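Local coordinates for inositol monophosphatase family protein (PDB 4I3Y) that probably hydrolyses inositol monophosphates to inositol and phosphate in a magnesium-dependent reaction that lithium inhibits, at residues A[137-143]-A[221-226]; A[149-153]-A[225-229]; A[191-196]-A[215-219]; A[205-211]-A[243-249]. All blocks are in the same frame, centred on the assembly; numbering follows the deposited sequence.

Contact 1: A[137-143]-A[221-226]; sequences AIRGEGA and LFAELL
The methyl of A137 stands squarely over one face of the F222 ring: CB lies 3.8 Å from the ring centroid and 5° off the normal, which meets the definition of a CH-pi contact. F222 reaches this place because its CG lies anti to the carbonyl carbon and beside the backbone N, which carries the ring off the helix and over the strand. A143 CB approaches the same ring obliquely, 4.0 Å from F222 CD1, and also meets L226 CD1. L221 comes alongside A137 with its branch point, CG to A137 CB at 3.8 Å, while its CD2 methyl lies by the A137 carbonyl. One turn later L225 offers CD1 to the backbone of the hairpin, 3.7 Å from I138 O. That oxygen already accepts from the N-H groups of E141 and G142, the pattern of a classic beta bulge, in which both residues face I138.

At the outer edge, R139 and E224 cross at about a right angle, with guanidinium and carboxylate planes 63° apart. R139 NH1 donates to E224 OE1 over 3.1 Å from above the carboxylate plane, in a bent bond (N-H...O 143°) that forms part of a salt bridge. The bend at chi3 turns the guanidinium toward the helix, and NH1 also bonds P121 O on the adjoining strand. Helix 219-225 thus covers the hairpin of strands 133-138 and 142-145 with an apolar centre. The tilted planes and single bent bond suggest a loosely directed ion pair at the exposed border, whose exact geometry is uncertain.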
loop_
_atom_site.group_PDB
_atom_site.type_symbol
_atom_site.label_atom_id
_atom_site.label_comp_id
_atom_site.label_asym_id
_atom_site.label_seq_id
_atom_site.Cartn_x
_atom_site.Cartn_y
_atom_site.Cartn_z
ATOM N N ALA A 137 7.431 13.393 -15.452
ATOM C CA ALA A 137 7.619 13.030 -16.847
ATOM C C ALA A 137 7.765 14.337 -17.659
ATOM O O ALA A 137 6.974 15.284 -17.487
ATOM C CB ALA A 137 6.440 12.234 -17.322
ATOM N N ILE A 138 8.816 14.387 -18.499
ATOM C CA ILE A 138 9.109 15.552 -19.340
ATOM C C ILE A 138 9.374 15.123 -20.750
ATOM O O ILE A 138 10.315 14.347 -20.989
ATOM C CB ILE A 138 10.371 16.314 -18.887
ATOM C CG1 ILE A 138 10.154 16.913 -17.502
ATOM C CG2 ILE A 138 10.781 17.364 -19.957
ATOM C CD1 ILE A 138 10.960 16.215 -16.461
ATOM N N ARG A 139 8.543 15.609 -21.680
ATOM C CA ARG A 139 8.615 15.195 -23.090
ATOM C C ARG A 139 9.999 15.573 -23.614
ATOM O O ARG A 139 10.372 16.713 -23.513
ATOM C CB ARG A 139 7.505 15.885 -23.877
ATOM C CG ARG A 139 7.366 15.621 -25.374
ATOM C CD ARG A 139 5.860 15.788 -25.722
ATOM N NE ARG A 139 5.594 14.565 -26.401
ATOM C CZ ARG A 139 4.674 13.656 -26.234
ATOM N NH1 ARG A 139 3.581 13.738 -25.489
ATOM N NH2 ARG A 139 4.850 12.638 -27.011
ATOM N N GLY A 140 10.759 14.611 -24.123
ATOM C CA GLY A 140 12.100 14.900 -24.656
ATOM C C GLY A 140 13.201 14.488 -23.674
ATOM O O GLY A 140 14.273 14.083 -24.097
ATOM N N GLU A 141 12.930 14.542 -22.373
ATOM C CA GLU A 141 13.913 14.179 -21.339
ATOM C C GLU A 141 13.705 12.775 -20.735
ATOM O O GLU A 141 14.671 12.071 -20.518
ATOM C CB GLU A 141 13.820 15.160 -20.197
ATOM C CG GLU A 141 14.877 16.228 -20.069
ATOM C CD GLU A 141 14.756 16.956 -18.724
ATOM O OE1 GLU A 141 15.372 16.488 -17.736
ATOM O OE2 GLU A 141 14.055 18.003 -18.617
ATOM N N GLY A 142 12.455 12.415 -20.399
ATOM C CA GLY A 142 12.085 11.105 -19.855
ATOM C C GLY A 142 11.287 11.238 -18.553
ATOM O O GLY A 142 10.758 12.316 -18.220
ATOM N N ALA A 143 11.193 10.126 -17.831
ATOM C CA ALA A 143 10.452 10.046 -16.573
ATOM C C ALA A 143 11.403 9.779 -15.441
ATOM O O ALA A 143 12.368 9.033 -15.623
ATOM C CB ALA A 143 9.340 8.985 -16.642
ATOM N N LEU A 221 1.413 10.918 -20.029
ATOM C CA LEU A 221 2.798 11.081 -20.505
ATOM C C LEU A 221 3.709 9.999 -19.936
ATOM O O LEU A 221 4.645 9.516 -20.634
ATOM C CB LEU A 221 3.294 12.508 -20.176
ATOM C CG LEU A 221 4.686 12.855 -20.634
ATOM C CD1 LEU A 221 4.735 12.697 -22.131
ATOM C CD2 LEU A 221 5.045 14.299 -20.224
ATOM N N PHE A 222 3.432 9.563 -18.678
ATOM C CA PHE A 222 4.170 8.423 -18.135
ATOM C C PHE A 222 4.010 7.200 -19.029
ATOM O O PHE A 222 4.980 6.485 -19.261
ATOM C CB PHE A 222 3.780 8.130 -16.680
ATOM C CG PHE A 222 4.342 9.126 -15.671
ATOM C CD1 PHE A 222 5.623 8.953 -15.131
ATOM C CD2 PHE A 222 3.586 10.199 -15.230
ATOM C CE1 PHE A 222 6.148 9.879 -14.227
ATOM C CE2 PHE A 222 4.094 11.126 -14.316
ATOM C CZ PHE A 222 5.362 10.955 -13.794
ATOM N N ALA A 223 2.779 6.938 -19.489
ATOM C CA ALA A 223 2.479 5.720 -20.255
ATOM C C ALA A 223 3.194 5.803 -21.623
ATOM O O ALA A 223 3.847 4.854 -22.046
ATOM C CB ALA A 223 0.959 5.555 -20.441
ATOM N N GLU A 224 3.148 6.981 -22.248
ATOM C CA GLU A 224 3.883 7.156 -23.510
ATOM C C GLU A 224 5.408 6.954 -23.337
ATOM O O GLU A 224 6.025 6.182 -24.069
ATOM C CB GLU A 224 3.620 8.568 -24.032
ATOM C CG GLU A 224 4.368 8.899 -25.317
ATOM C CD GLU A 224 3.793 10.116 -25.998
ATOM O OE1 GLU A 224 2.862 10.733 -25.473
ATOM O OE2 GLU A 224 4.308 10.448 -27.074
ATOM N N LEU A 225 6.012 7.593 -22.325
ATOM C CA LEU A 225 7.479 7.597 -22.255
ATOM C C LEU A 225 8.020 6.251 -21.764
ATOM O O LEU A 225 9.156 5.890 -22.058
ATOM C CB LEU A 225 7.980 8.742 -21.366
ATOM C CG LEU A 225 7.641 10.178 -21.836
ATOM C CD1 LEU A 225 8.466 11.152 -21.039
ATOM C CD2 LEU A 225 7.832 10.370 -23.371
ATOM N N LEU A 226 7.214 5.514 -21.003
ATOM C CA LEU A 226 7.654 4.228 -20.460
ATOM C C LEU A 226 6.998 3.023 -21.174
ATOM O O LEU A 226 7.062 1.910 -20.668
ATOM C CB LEU A 226 7.344 4.178 -18.935
ATOM C CG LEU A 226 8.096 5.239 -18.110
ATOM C CD1 LEU A 226 7.445 5.483 -16.742
ATOM C CD2 LEU A 226 9.585 4.906 -18.006
#

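Contact 2: A[149-153]-A[225-229]; sequences KMEEP and LLNLK
L226 is the first residue to leave helical geometry after helix 219-225, and its side chain packs against the segment that follows strand 148-150. The loop joining helix 219-225 to strand 229-232 here lies on the chain leaving the outermost strand of the seven-stranded sheet, with the backbones closest at E152 and L226 (CA to CA 4.4 Å). The L226 side chain meets M150 at about a right angle: CD2 sits 3.9 Å from M150 CB, and CD1 faces the M150 CE methyl. CD2 also lies 3.5 Å from M150 O. The carbonyl of L226 turns to the next residues of the other segment, its O receiving a CA-H...O contact from E152 CA at 3.6 Å (131° at H), with E152 CG closer still.

N227 adopts a left-handed backbone conformation that turns the chain after the helix, and runs alongside E152, both side chains pointing the same way. Their amide and carboxylate planes are 82° apart, and the bond from N227 ND2 to E152 OE2 is weak (3.2 Å, 140°). The stronger partner of that oxygen is K251, in a salt bridge. L228 then returns to the interior and also touches A199 of helix 191-200. Its side chain crosses the proline ring at about a right angle, L228 CD2 resting 3.8 Å from P153 CG.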
loop_
_atom_site.group_PDB
_atom_site.type_symbol
_atom_site.label_atom_id
_atom_site.label_comp_id
_atom_site.label_asym_id
_atom_site.label_seq_id
_atom_site.Cartn_x
_atom_site.Cartn_y
_atom_site.Cartn_z
ATOM N N LYS A 149 16.168 8.307 -13.102
ATOM C CA LYS A 149 15.412 8.134 -14.345
ATOM C C LYS A 149 14.745 6.750 -14.373
ATOM O O LYS A 149 15.399 5.752 -14.101
ATOM C CB LYS A 149 16.288 8.355 -15.615
ATOM C CG LYS A 149 15.548 8.476 -16.964
ATOM C CD LYS A 149 16.546 8.818 -18.115
ATOM C CE LYS A 149 15.865 8.983 -19.477
ATOM N NZ LYS A 149 14.983 7.798 -19.745
ATOM N N MET A 150 13.443 6.717 -14.653
ATOM C CA MET A 150 12.692 5.484 -14.824
ATOM C C MET A 150 12.852 4.930 -16.240
ATOM O O MET A 150 12.939 5.713 -17.199
ATOM C CB MET A 150 11.212 5.783 -14.544
ATOM C CG MET A 150 10.938 6.317 -13.145
ATOM S SD MET A 150 9.263 7.014 -12.851
ATOM C CE MET A 150 8.373 5.443 -12.742
ATOM N N GLU A 151 12.824 3.600 -16.406
ATOM C CA GLU A 151 12.855 3.006 -17.749
ATOM C C GLU A 151 11.675 2.042 -17.938
ATOM O O GLU A 151 11.067 1.597 -16.958
ATOM C CB GLU A 151 14.184 2.269 -18.059
ATOM C CG GLU A 151 15.506 3.071 -17.983
ATOM C CD GLU A 151 15.580 4.223 -18.939
ATOM O OE1 GLU A 151 14.846 4.293 -19.923
ATOM O OE2 GLU A 151 16.367 5.130 -18.699
ATOM N N GLU A 152 11.365 1.688 -19.180
ATOM C CA GLU A 152 10.237 0.794 -19.410
ATOM C C GLU A 152 10.378 -0.474 -18.501
ATOM O O GLU A 152 11.496 -1.078 -18.415
ATOM C CB GLU A 152 10.104 0.452 -20.924
ATOM C CG GLU A 152 9.063 -0.656 -21.189
ATOM C CD GLU A 152 9.208 -1.320 -22.561
ATOM O OE1 GLU A 152 10.069 -0.841 -23.319
ATOM O OE2 GLU A 152 8.495 -2.317 -22.870
ATOM N N PRO A 153 9.300 -0.859 -17.781
ATOM C CA PRO A 153 9.383 -2.059 -16.915
ATOM C C PRO A 153 9.600 -3.370 -17.705
ATOM O O PRO A 153 9.270 -3.379 -18.900
ATOM C CB PRO A 153 8.016 -2.099 -16.238
ATOM C CG PRO A 153 7.075 -1.276 -17.089
ATOM C CD PRO A 153 7.928 -0.277 -17.833
ATOM N N LEU A 225 6.012 7.593 -22.325
ATOM C CA LEU A 225 7.479 7.597 -22.255
ATOM C C LEU A 225 8.020 6.251 -21.764
ATOM O O LEU A 225 9.156 5.890 -22.058
ATOM C CB LEU A 225 7.980 8.742 -21.366
ATOM C CG LEU A 225 7.641 10.178 -21.836
ATOM C CD1 LEU A 225 8.466 11.152 -21.039
ATOM C CD2 LEU A 225 7.832 10.370 -23.371
ATOM N N LEU A 226 7.214 5.514 -21.003
ATOM C CA LEU A 226 7.654 4.228 -20.460
ATOM C C LEU A 226 6.998 3.023 -21.174
ATOM O O LEU A 226 7.062 1.910 -20.668
ATOM C CB LEU A 226 7.344 4.178 -18.935
ATOM C CG LEU A 226 8.096 5.239 -18.110
ATOM C CD1 LEU A 226 7.445 5.483 -16.742
ATOM C CD2 LEU A 226 9.585 4.906 -18.006
ATOM N N ASN A 227 6.349 3.255 -22.334
ATOM C CA ASN A 227 5.804 2.144 -23.137
ATOM C C ASN A 227 4.726 1.320 -22.401
ATOM O O ASN A 227 4.700 0.063 -22.486
ATOM C CB ASN A 227 6.925 1.240 -23.687
ATOM C CG ASN A 227 6.468 0.447 -24.912
ATOM O OD1 ASN A 227 5.475 0.832 -25.541
ATOM N ND2 ASN A 227 7.129 -0.700 -25.224
ATOM N N LEU A 228 3.850 2.021 -21.676
ATOM C CA LEU A 228 2.714 1.363 -20.980
ATOM C C LEU A 228 1.501 1.504 -21.834
ATOM O O LEU A 228 1.461 2.447 -22.608
ATOM C CB LEU A 228 2.415 2.081 -19.642
ATOM C CG LEU A 228 3.609 2.288 -18.676
ATOM C CD1 LEU A 228 3.186 3.038 -17.431
ATOM C CD2 LEU A 228 4.314 0.970 -18.322
ATOM N N LYS A 229 0.504 0.618 -21.685
ATOM C CA LYS A 229 -0.792 0.807 -22.321
ATOM C C LYS A 229 -1.694 1.564 -21.381
ATOM O O LYS A 229 -1.832 1.160 -20.202
ATOM C CB LYS A 229 -1.460 -0.543 -22.662
ATOM C CG LYS A 229 -0.626 -1.418 -23.559
ATOM C CD LYS A 229 -0.454 -0.792 -24.934
ATOM C CE LYS A 229 0.237 -1.734 -25.906
ATOM N NZ LYS A 229 0.615 -1.008 -27.156
#

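Contact 3: A[191-196]-A[215-219]; sequences CGLDSM and DIAAQ
Beside the metal-binding centre of the inositol monophosphatase fold, the first turn of helix 191-200 meets the chain that runs from helix 213-216 into helix 219-225. A bound phosphate about 3 Å from the D215 side chain and a glycerol similarly near C191, both probably from the crystallisation liquor, are consistent with the margin of a pocket. D215 OD2 accepts from K212 N, and the carboxylate lies close to D94, a magnesium ligand.

Q219 carries the polar contact. Its chain bends at chi2 (91°), turning the amide back toward the preceding turn, so that NE2 serves two acceptors. It donates to S195 OG across the contact at 3.3 Å, nearly straight (163°) and close to the amide plane, and to D215 O within its own segment at 2.9 Å. The latter bond uses a lone pair in the carbonyl plane. S195 OG passes a bond on to C191 O at 2.7 Å. That oxygen also takes the helical N-H of S195, the two donors reaching it from opposite faces of its plane. With NE2 donating both ways, the network ties the two segments together, and C191, S195 and Q219 are buried. Apolar contacts lie beside it: Q219 CG is 3.5 Å from S195 CB, and C191 SG stands 4.0 Å from I216 CG2.

Strands 205-208 and 246-249 lie against this pair, with H206 and F246 touching C191 and S195. Toward the other sheet, A217 and A218 touch strand 110-117, and D97 accepts from G192 N, placing the contact between the two sheets.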
loop_
_atom_site.group_PDB
_atom_site.type_symbol
_atom_site.label_atom_id
_atom_site.label_comp_id
_atom_site.label_asym_id
_atom_site.label_seq_id
_atom_site.Cartn_x
_atom_site.Cartn_y
_atom_site.Cartn_z
ATOM N N CYS A 191 -5.325 6.661 -7.161
ATOM C CA CYS A 191 -5.138 6.362 -8.593
ATOM C C CYS A 191 -3.713 6.654 -9.071
ATOM O O CYS A 191 -3.110 5.856 -9.769
ATOM C CB CYS A 191 -6.123 7.151 -9.461
ATOM S SG CYS A 191 -6.085 6.672 -11.203
ATOM N N GLY A 192 -3.198 7.836 -8.737
ATOM C CA GLY A 192 -1.854 8.161 -9.159
ATOM C C GLY A 192 -0.791 7.274 -8.596
ATOM O O GLY A 192 0.206 7.052 -9.233
ATOM N N LEU A 193 -0.964 6.782 -7.369
ATOM C CA LEU A 193 0.049 5.914 -6.786
ATOM C C LEU A 193 -0.039 4.481 -7.310
ATOM O O LEU A 193 1.002 3.802 -7.593
ATOM C CB LEU A 193 -0.104 5.903 -5.240
ATOM C CG LEU A 193 0.316 7.284 -4.648
ATOM C CD1 LEU A 193 0.239 7.158 -3.128
ATOM C CD2 LEU A 193 1.701 7.816 -5.077
ATOM N N ASP A 194 -1.267 3.967 -7.387
ATOM C CA ASP A 194 -1.435 2.644 -7.952
ATOM C C ASP A 194 -0.937 2.714 -9.418
ATOM O O ASP A 194 -0.376 1.716 -9.936
ATOM C CB ASP A 194 -2.924 2.208 -7.945
ATOM C CG ASP A 194 -3.432 1.769 -6.571
ATOM O OD1 ASP A 194 -3.163 0.593 -6.134
ATOM O OD2 ASP A 194 -4.195 2.599 -5.971
ATOM N N SER A 195 -1.103 3.873 -10.101
ATOM C CA SER A 195 -0.570 3.978 -11.510
ATOM C C SER A 195 0.923 3.909 -11.551
ATOM O O SER A 195 1.511 3.210 -12.385
ATOM C CB SER A 195 -1.043 5.236 -12.206
ATOM O OG SER A 195 -2.454 5.170 -12.287
ATOM N N MET A 196 1.559 4.589 -10.600
ATOM C CA MET A 196 3.018 4.597 -10.574
ATOM C C MET A 196 3.567 3.208 -10.241
ATOM O O MET A 196 4.672 2.862 -10.659
ATOM C CB MET A 196 3.570 5.592 -9.550
ATOM C CG MET A 196 3.481 7.054 -9.948
ATOM S SD MET A 196 4.202 7.450 -11.603
ATOM C CE MET A 196 2.645 7.677 -12.476
ATOM N N ASP A 215 -7.790 12.618 -11.901
ATOM C CA ASP A 215 -7.246 11.348 -11.318
ATOM C C ASP A 215 -6.250 10.644 -12.257
ATOM O O ASP A 215 -5.419 9.845 -11.803
ATOM C CB ASP A 215 -8.370 10.335 -10.995
ATOM C CG ASP A 215 -9.420 10.884 -10.077
ATOM O OD1 ASP A 215 -9.116 11.448 -8.987
ATOM O OD2 ASP A 215 -10.602 10.727 -10.474
ATOM N N ILE A 216 -6.357 10.907 -13.562
ATOM C CA ILE A 216 -5.523 10.248 -14.580
ATOM C C ILE A 216 -4.618 11.157 -15.422
ATOM O O ILE A 216 -3.934 10.679 -16.329
ATOM C CB ILE A 216 -6.391 9.363 -15.523
ATOM C CG1 ILE A 216 -7.479 10.182 -16.295
ATOM C CG2 ILE A 216 -7.091 8.286 -14.683
ATOM C CD1 ILE A 216 -8.038 9.397 -17.485
ATOM N N ALA A 217 -4.625 12.462 -15.133
ATOM C CA ALA A 217 -4.101 13.449 -16.095
ATOM C C ALA A 217 -2.596 13.290 -16.332
ATOM O O ALA A 217 -2.144 13.386 -17.463
ATOM C CB ALA A 217 -4.432 14.871 -15.620
ATOM N N ALA A 218 -1.823 13.016 -15.284
ATOM C CA ALA A 218 -0.364 12.894 -15.424
ATOM C C ALA A 218 0.071 11.601 -16.108
ATOM O O ALA A 218 1.145 11.542 -16.737
ATOM C CB ALA A 218 0.268 12.944 -14.035
ATOM N N GLN A 219 -0.744 10.560 -15.933
ATOM C CA GLN A 219 -0.398 9.233 -16.345
ATOM C C GLN A 219 -0.209 9.076 -17.873
ATOM O O GLN A 219 0.595 8.212 -18.315
ATOM C CB GLN A 219 -1.443 8.229 -15.836
ATOM C CG GLN A 219 -1.425 7.988 -14.325
ATOM C CD GLN A 219 -2.346 8.908 -13.556
ATOM O OE1 GLN A 219 -2.305 10.153 -13.723
ATOM N NE2 GLN A 219 -3.119 8.334 -12.622
#

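Contact 4: A[205-211]-A[243-249]; sequences AHINTNP and GAPFIIS
H206 and N208 both hold CG anti to the backbone N, extending their side chains on the face of the sheet that also bears F246 and I248. F246, with an unusual chi1 of 112°, swings its ring across to them: CE2 lies 3.8 Å from N208 CB and near H206 CD2, the two rings meeting obliquely. N208 O lies in the plane of the phenyl ring at its edge, and I248 N sits over one face, offset toward the rim. H206 CB meets I248 CG2 on this face of the sheet too, while H206 ND1 is bonded to S164 OG on the neighbouring strand.

Antiparallel pairing is established by four backbone bonds: H206 and I248 exchange N-H and C=O groups, as do N208 and F246. The bond from H206 N to I248 O is 2.9 Å long, and its mate from I248 N to H206 O is 3.0 Å. Between these hydrogen-bonded pairs the non-hydrogen-bonded pair I207 and I247 adds a CA-H...O contact from I247 CA to H206 O at 3.4 Å. On the opposite face A205 CB packs on S249 CB at 3.7 Å and on the I247 CD1 methyl.

Beyond the strand, N208 OD1 accepts from N210 N at 2.9 Å, forming an Asx turn, and P211 CG touches F246 CD2. Helix 191-200 touches the H206, F246 and I248 face and helix 254-262 the I207 and I247 face. These antiparallel neighbours (170°) thus lie inside the five-stranded sheet, sandwiched between helices, as in the alpha-beta-alpha-beta-alpha layered inositol monophosphatase fold.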
loop_
_atom_site.group_PDB
_atom_site.type_symbol
_atom_site.label_atom_id
_atom_site.label_comp_id
_atom_site.label_asym_id
_atom_site.label_seq_id
_atom_site.Cartn_x
_atom_site.Cartn_y
_atom_site.Cartn_z
ATOM N N ALA A 205 -1.077 -4.018 -13.710
ATOM C CA ALA A 205 -2.122 -3.139 -14.220
ATOM C C ALA A 205 -2.885 -2.525 -13.065
ATOM O O ALA A 205 -2.869 -3.067 -11.951
ATOM C CB ALA A 205 -3.067 -3.895 -15.202
ATOM N N HIS A 206 -3.466 -1.343 -13.318
ATOM C CA HIS A 206 -4.351 -0.674 -12.395
ATOM C C HIS A 206 -5.583 -0.296 -13.191
ATOM O O HIS A 206 -5.499 0.238 -14.323
ATOM C CB HIS A 206 -3.763 0.607 -11.730
ATOM C CG HIS A 206 -4.777 1.374 -10.914
ATOM N ND1 HIS A 206 -5.372 0.848 -9.787
ATOM C CD2 HIS A 206 -5.263 2.639 -11.032
ATOM C CE1 HIS A 206 -6.229 1.723 -9.285
ATOM N NE2 HIS A 206 -6.187 2.818 -10.025
ATOM N N ILE A 207 -6.733 -0.576 -12.616
ATOM C CA ILE A 207 -8.014 -0.230 -13.303
ATOM C C ILE A 207 -8.765 0.740 -12.424
ATOM O O ILE A 207 -8.795 0.535 -11.180
ATOM C CB ILE A 207 -8.910 -1.483 -13.398
ATOM C CG1 ILE A 207 -8.264 -2.524 -14.324
ATOM C CG2 ILE A 207 -10.341 -1.130 -13.812
ATOM C CD1 ILE A 207 -8.740 -3.941 -13.995
ATOM N N ASN A 208 -9.355 1.783 -13.033
ATOM C CA ASN A 208 -10.350 2.688 -12.370
ATOM C C ASN A 208 -11.541 2.873 -13.368
ATOM O O ASN A 208 -11.375 3.450 -14.477
ATOM C CB ASN A 208 -9.758 4.053 -11.915
ATOM C CG ASN A 208 -10.786 4.948 -11.164
ATOM O OD1 ASN A 208 -11.994 4.992 -11.499
ATOM N ND2 ASN A 208 -10.293 5.709 -10.168
ATOM N N THR A 209 -12.692 2.315 -12.987
ATOM C CA THR A 209 -13.849 2.235 -13.908
ATOM C C THR A 209 -14.633 3.528 -13.984
ATOM O O THR A 209 -15.619 3.600 -14.668
ATOM C CB THR A 209 -14.886 1.146 -13.539
ATOM O OG1 THR A 209 -15.383 1.414 -12.221
ATOM C CG2 THR A 209 -14.264 -0.181 -13.592
ATOM N N ASN A 210 -14.214 4.544 -13.257
ATOM C CA ASN A 210 -14.872 5.808 -13.371
ATOM C C ASN A 210 -14.021 6.976 -12.867
ATOM O O ASN A 210 -14.445 7.679 -11.943
ATOM C CB ASN A 210 -16.219 5.725 -12.649
ATOM C CG ASN A 210 -17.054 6.980 -12.830
ATOM O OD1 ASN A 210 -17.775 7.402 -11.902
ATOM N ND2 ASN A 210 -16.959 7.600 -14.017
ATOM N N PRO A 211 -12.824 7.187 -13.461
ATOM C CA PRO A 211 -12.017 8.297 -12.979
ATOM C C PRO A 211 -12.444 9.659 -13.543
ATOM O O PRO A 211 -12.960 9.739 -14.670
ATOM C CB PRO A 211 -10.629 7.988 -13.546
ATOM C CG PRO A 211 -10.903 7.300 -14.852
ATOM C CD PRO A 211 -12.188 6.515 -14.617
ATOM N N GLY A 243 -13.835 12.340 -18.178
ATOM C CA GLY A 243 -13.551 10.934 -17.722
ATOM C C GLY A 243 -13.246 9.921 -18.860
ATOM O O GLY A 243 -13.402 10.235 -20.026
ATOM N N ALA A 244 -12.753 8.732 -18.524
ATOM C CA ALA A 244 -13.383 7.494 -19.060
ATOM C C ALA A 244 -12.947 6.323 -18.192
ATOM O O ALA A 244 -11.860 6.404 -17.583
ATOM C CB ALA A 244 -13.028 7.236 -20.530
ATOM N N PRO A 245 -13.759 5.230 -18.138
ATOM C CA PRO A 245 -13.282 4.028 -17.511
ATOM C C PRO A 245 -11.912 3.703 -18.120
ATOM O O PRO A 245 -11.751 3.799 -19.344
ATOM C CB PRO A 245 -14.358 2.987 -17.933
ATOM C CG PRO A 245 -15.641 3.803 -18.013
ATOM C CD PRO A 245 -15.113 5.037 -18.706
ATOM N N PHE A 246 -10.930 3.362 -17.291
ATOM C CA PHE A 246 -9.571 3.297 -17.780
ATOM C C PHE A 246 -8.753 2.224 -17.156
ATOM O O PHE A 246 -9.036 1.770 -16.055
ATOM C CB PHE A 246 -8.848 4.703 -17.662
ATOM C CG PHE A 246 -7.725 4.771 -16.640
ATOM C CD1 PHE A 246 -6.435 5.168 -17.029
ATOM C CD2 PHE A 246 -7.926 4.435 -15.276
ATOM C CE1 PHE A 246 -5.388 5.215 -16.100
ATOM C CE2 PHE A 246 -6.887 4.513 -14.352
ATOM C CZ PHE A 246 -5.611 4.864 -14.753
ATOM N N ILE A 247 -7.725 1.800 -17.902
ATOM C CA ILE A 247 -6.704 0.926 -17.419
ATOM C C ILE A 247 -5.333 1.558 -17.726
ATOM O O ILE A 247 -5.144 2.140 -18.779
ATOM C CB ILE A 247 -6.792 -0.476 -18.090
ATOM C CG1 ILE A 247 -5.626 -1.359 -17.620
ATOM C CG2 ILE A 247 -6.815 -0.338 -19.638
ATOM C CD1 ILE A 247 -5.798 -2.874 -17.868
ATOM N N ILE A 248 -4.414 1.540 -16.776
ATOM C CA ILE A 248 -2.971 1.672 -17.117
ATOM C C ILE A 248 -2.311 0.295 -16.902
ATOM O O ILE A 248 -2.505 -0.325 -15.845
ATOM C CB ILE A 248 -2.277 2.809 -16.341
ATOM C CG1 ILE A 248 -0.819 2.948 -16.838
ATOM C CG2 ILE A 248 -2.455 2.624 -14.814
ATOM C CD1 ILE A 248 -0.210 4.238 -16.334
ATOM N N SER A 249 -1.570 -0.208 -17.903
ATOM C CA SER A 249 -1.080 -1.588 -17.849
ATOM C C SER A 249 0.253 -1.781 -18.482
ATOM O O SER A 249 0.629 -1.106 -19.461
ATOM C CB SER A 249 -2.101 -2.528 -18.547
ATOM O OG SER A 249 -1.535 -3.798 -18.829
#

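Overall arrangement
Contacts 1 and 2 lie 8 Å apart (centres), share L225 and L226, and involve neighbouring strands 142-145 and 148-150 at one border of the seven-stranded sheet. Contacts 3 and 4 are 9 Å apart, with helix 191-200 lying against strands 205-208 and 246-249 of the five-stranded sheet. Contact 3, about 2 Å from the chain centre, falls in sequence between the segments of contacts 1 and 2; those of contact 4 alternate with all three. M196 touches F222, and K229 O to S249 N, 2.7 Å, a probable hydrogen bond, links contacts 2 and 4. Segments 215-219, 221-226 and 225-229 therefore join the two sheets; only contact 3 borders the magnesium site, through D215 near D94.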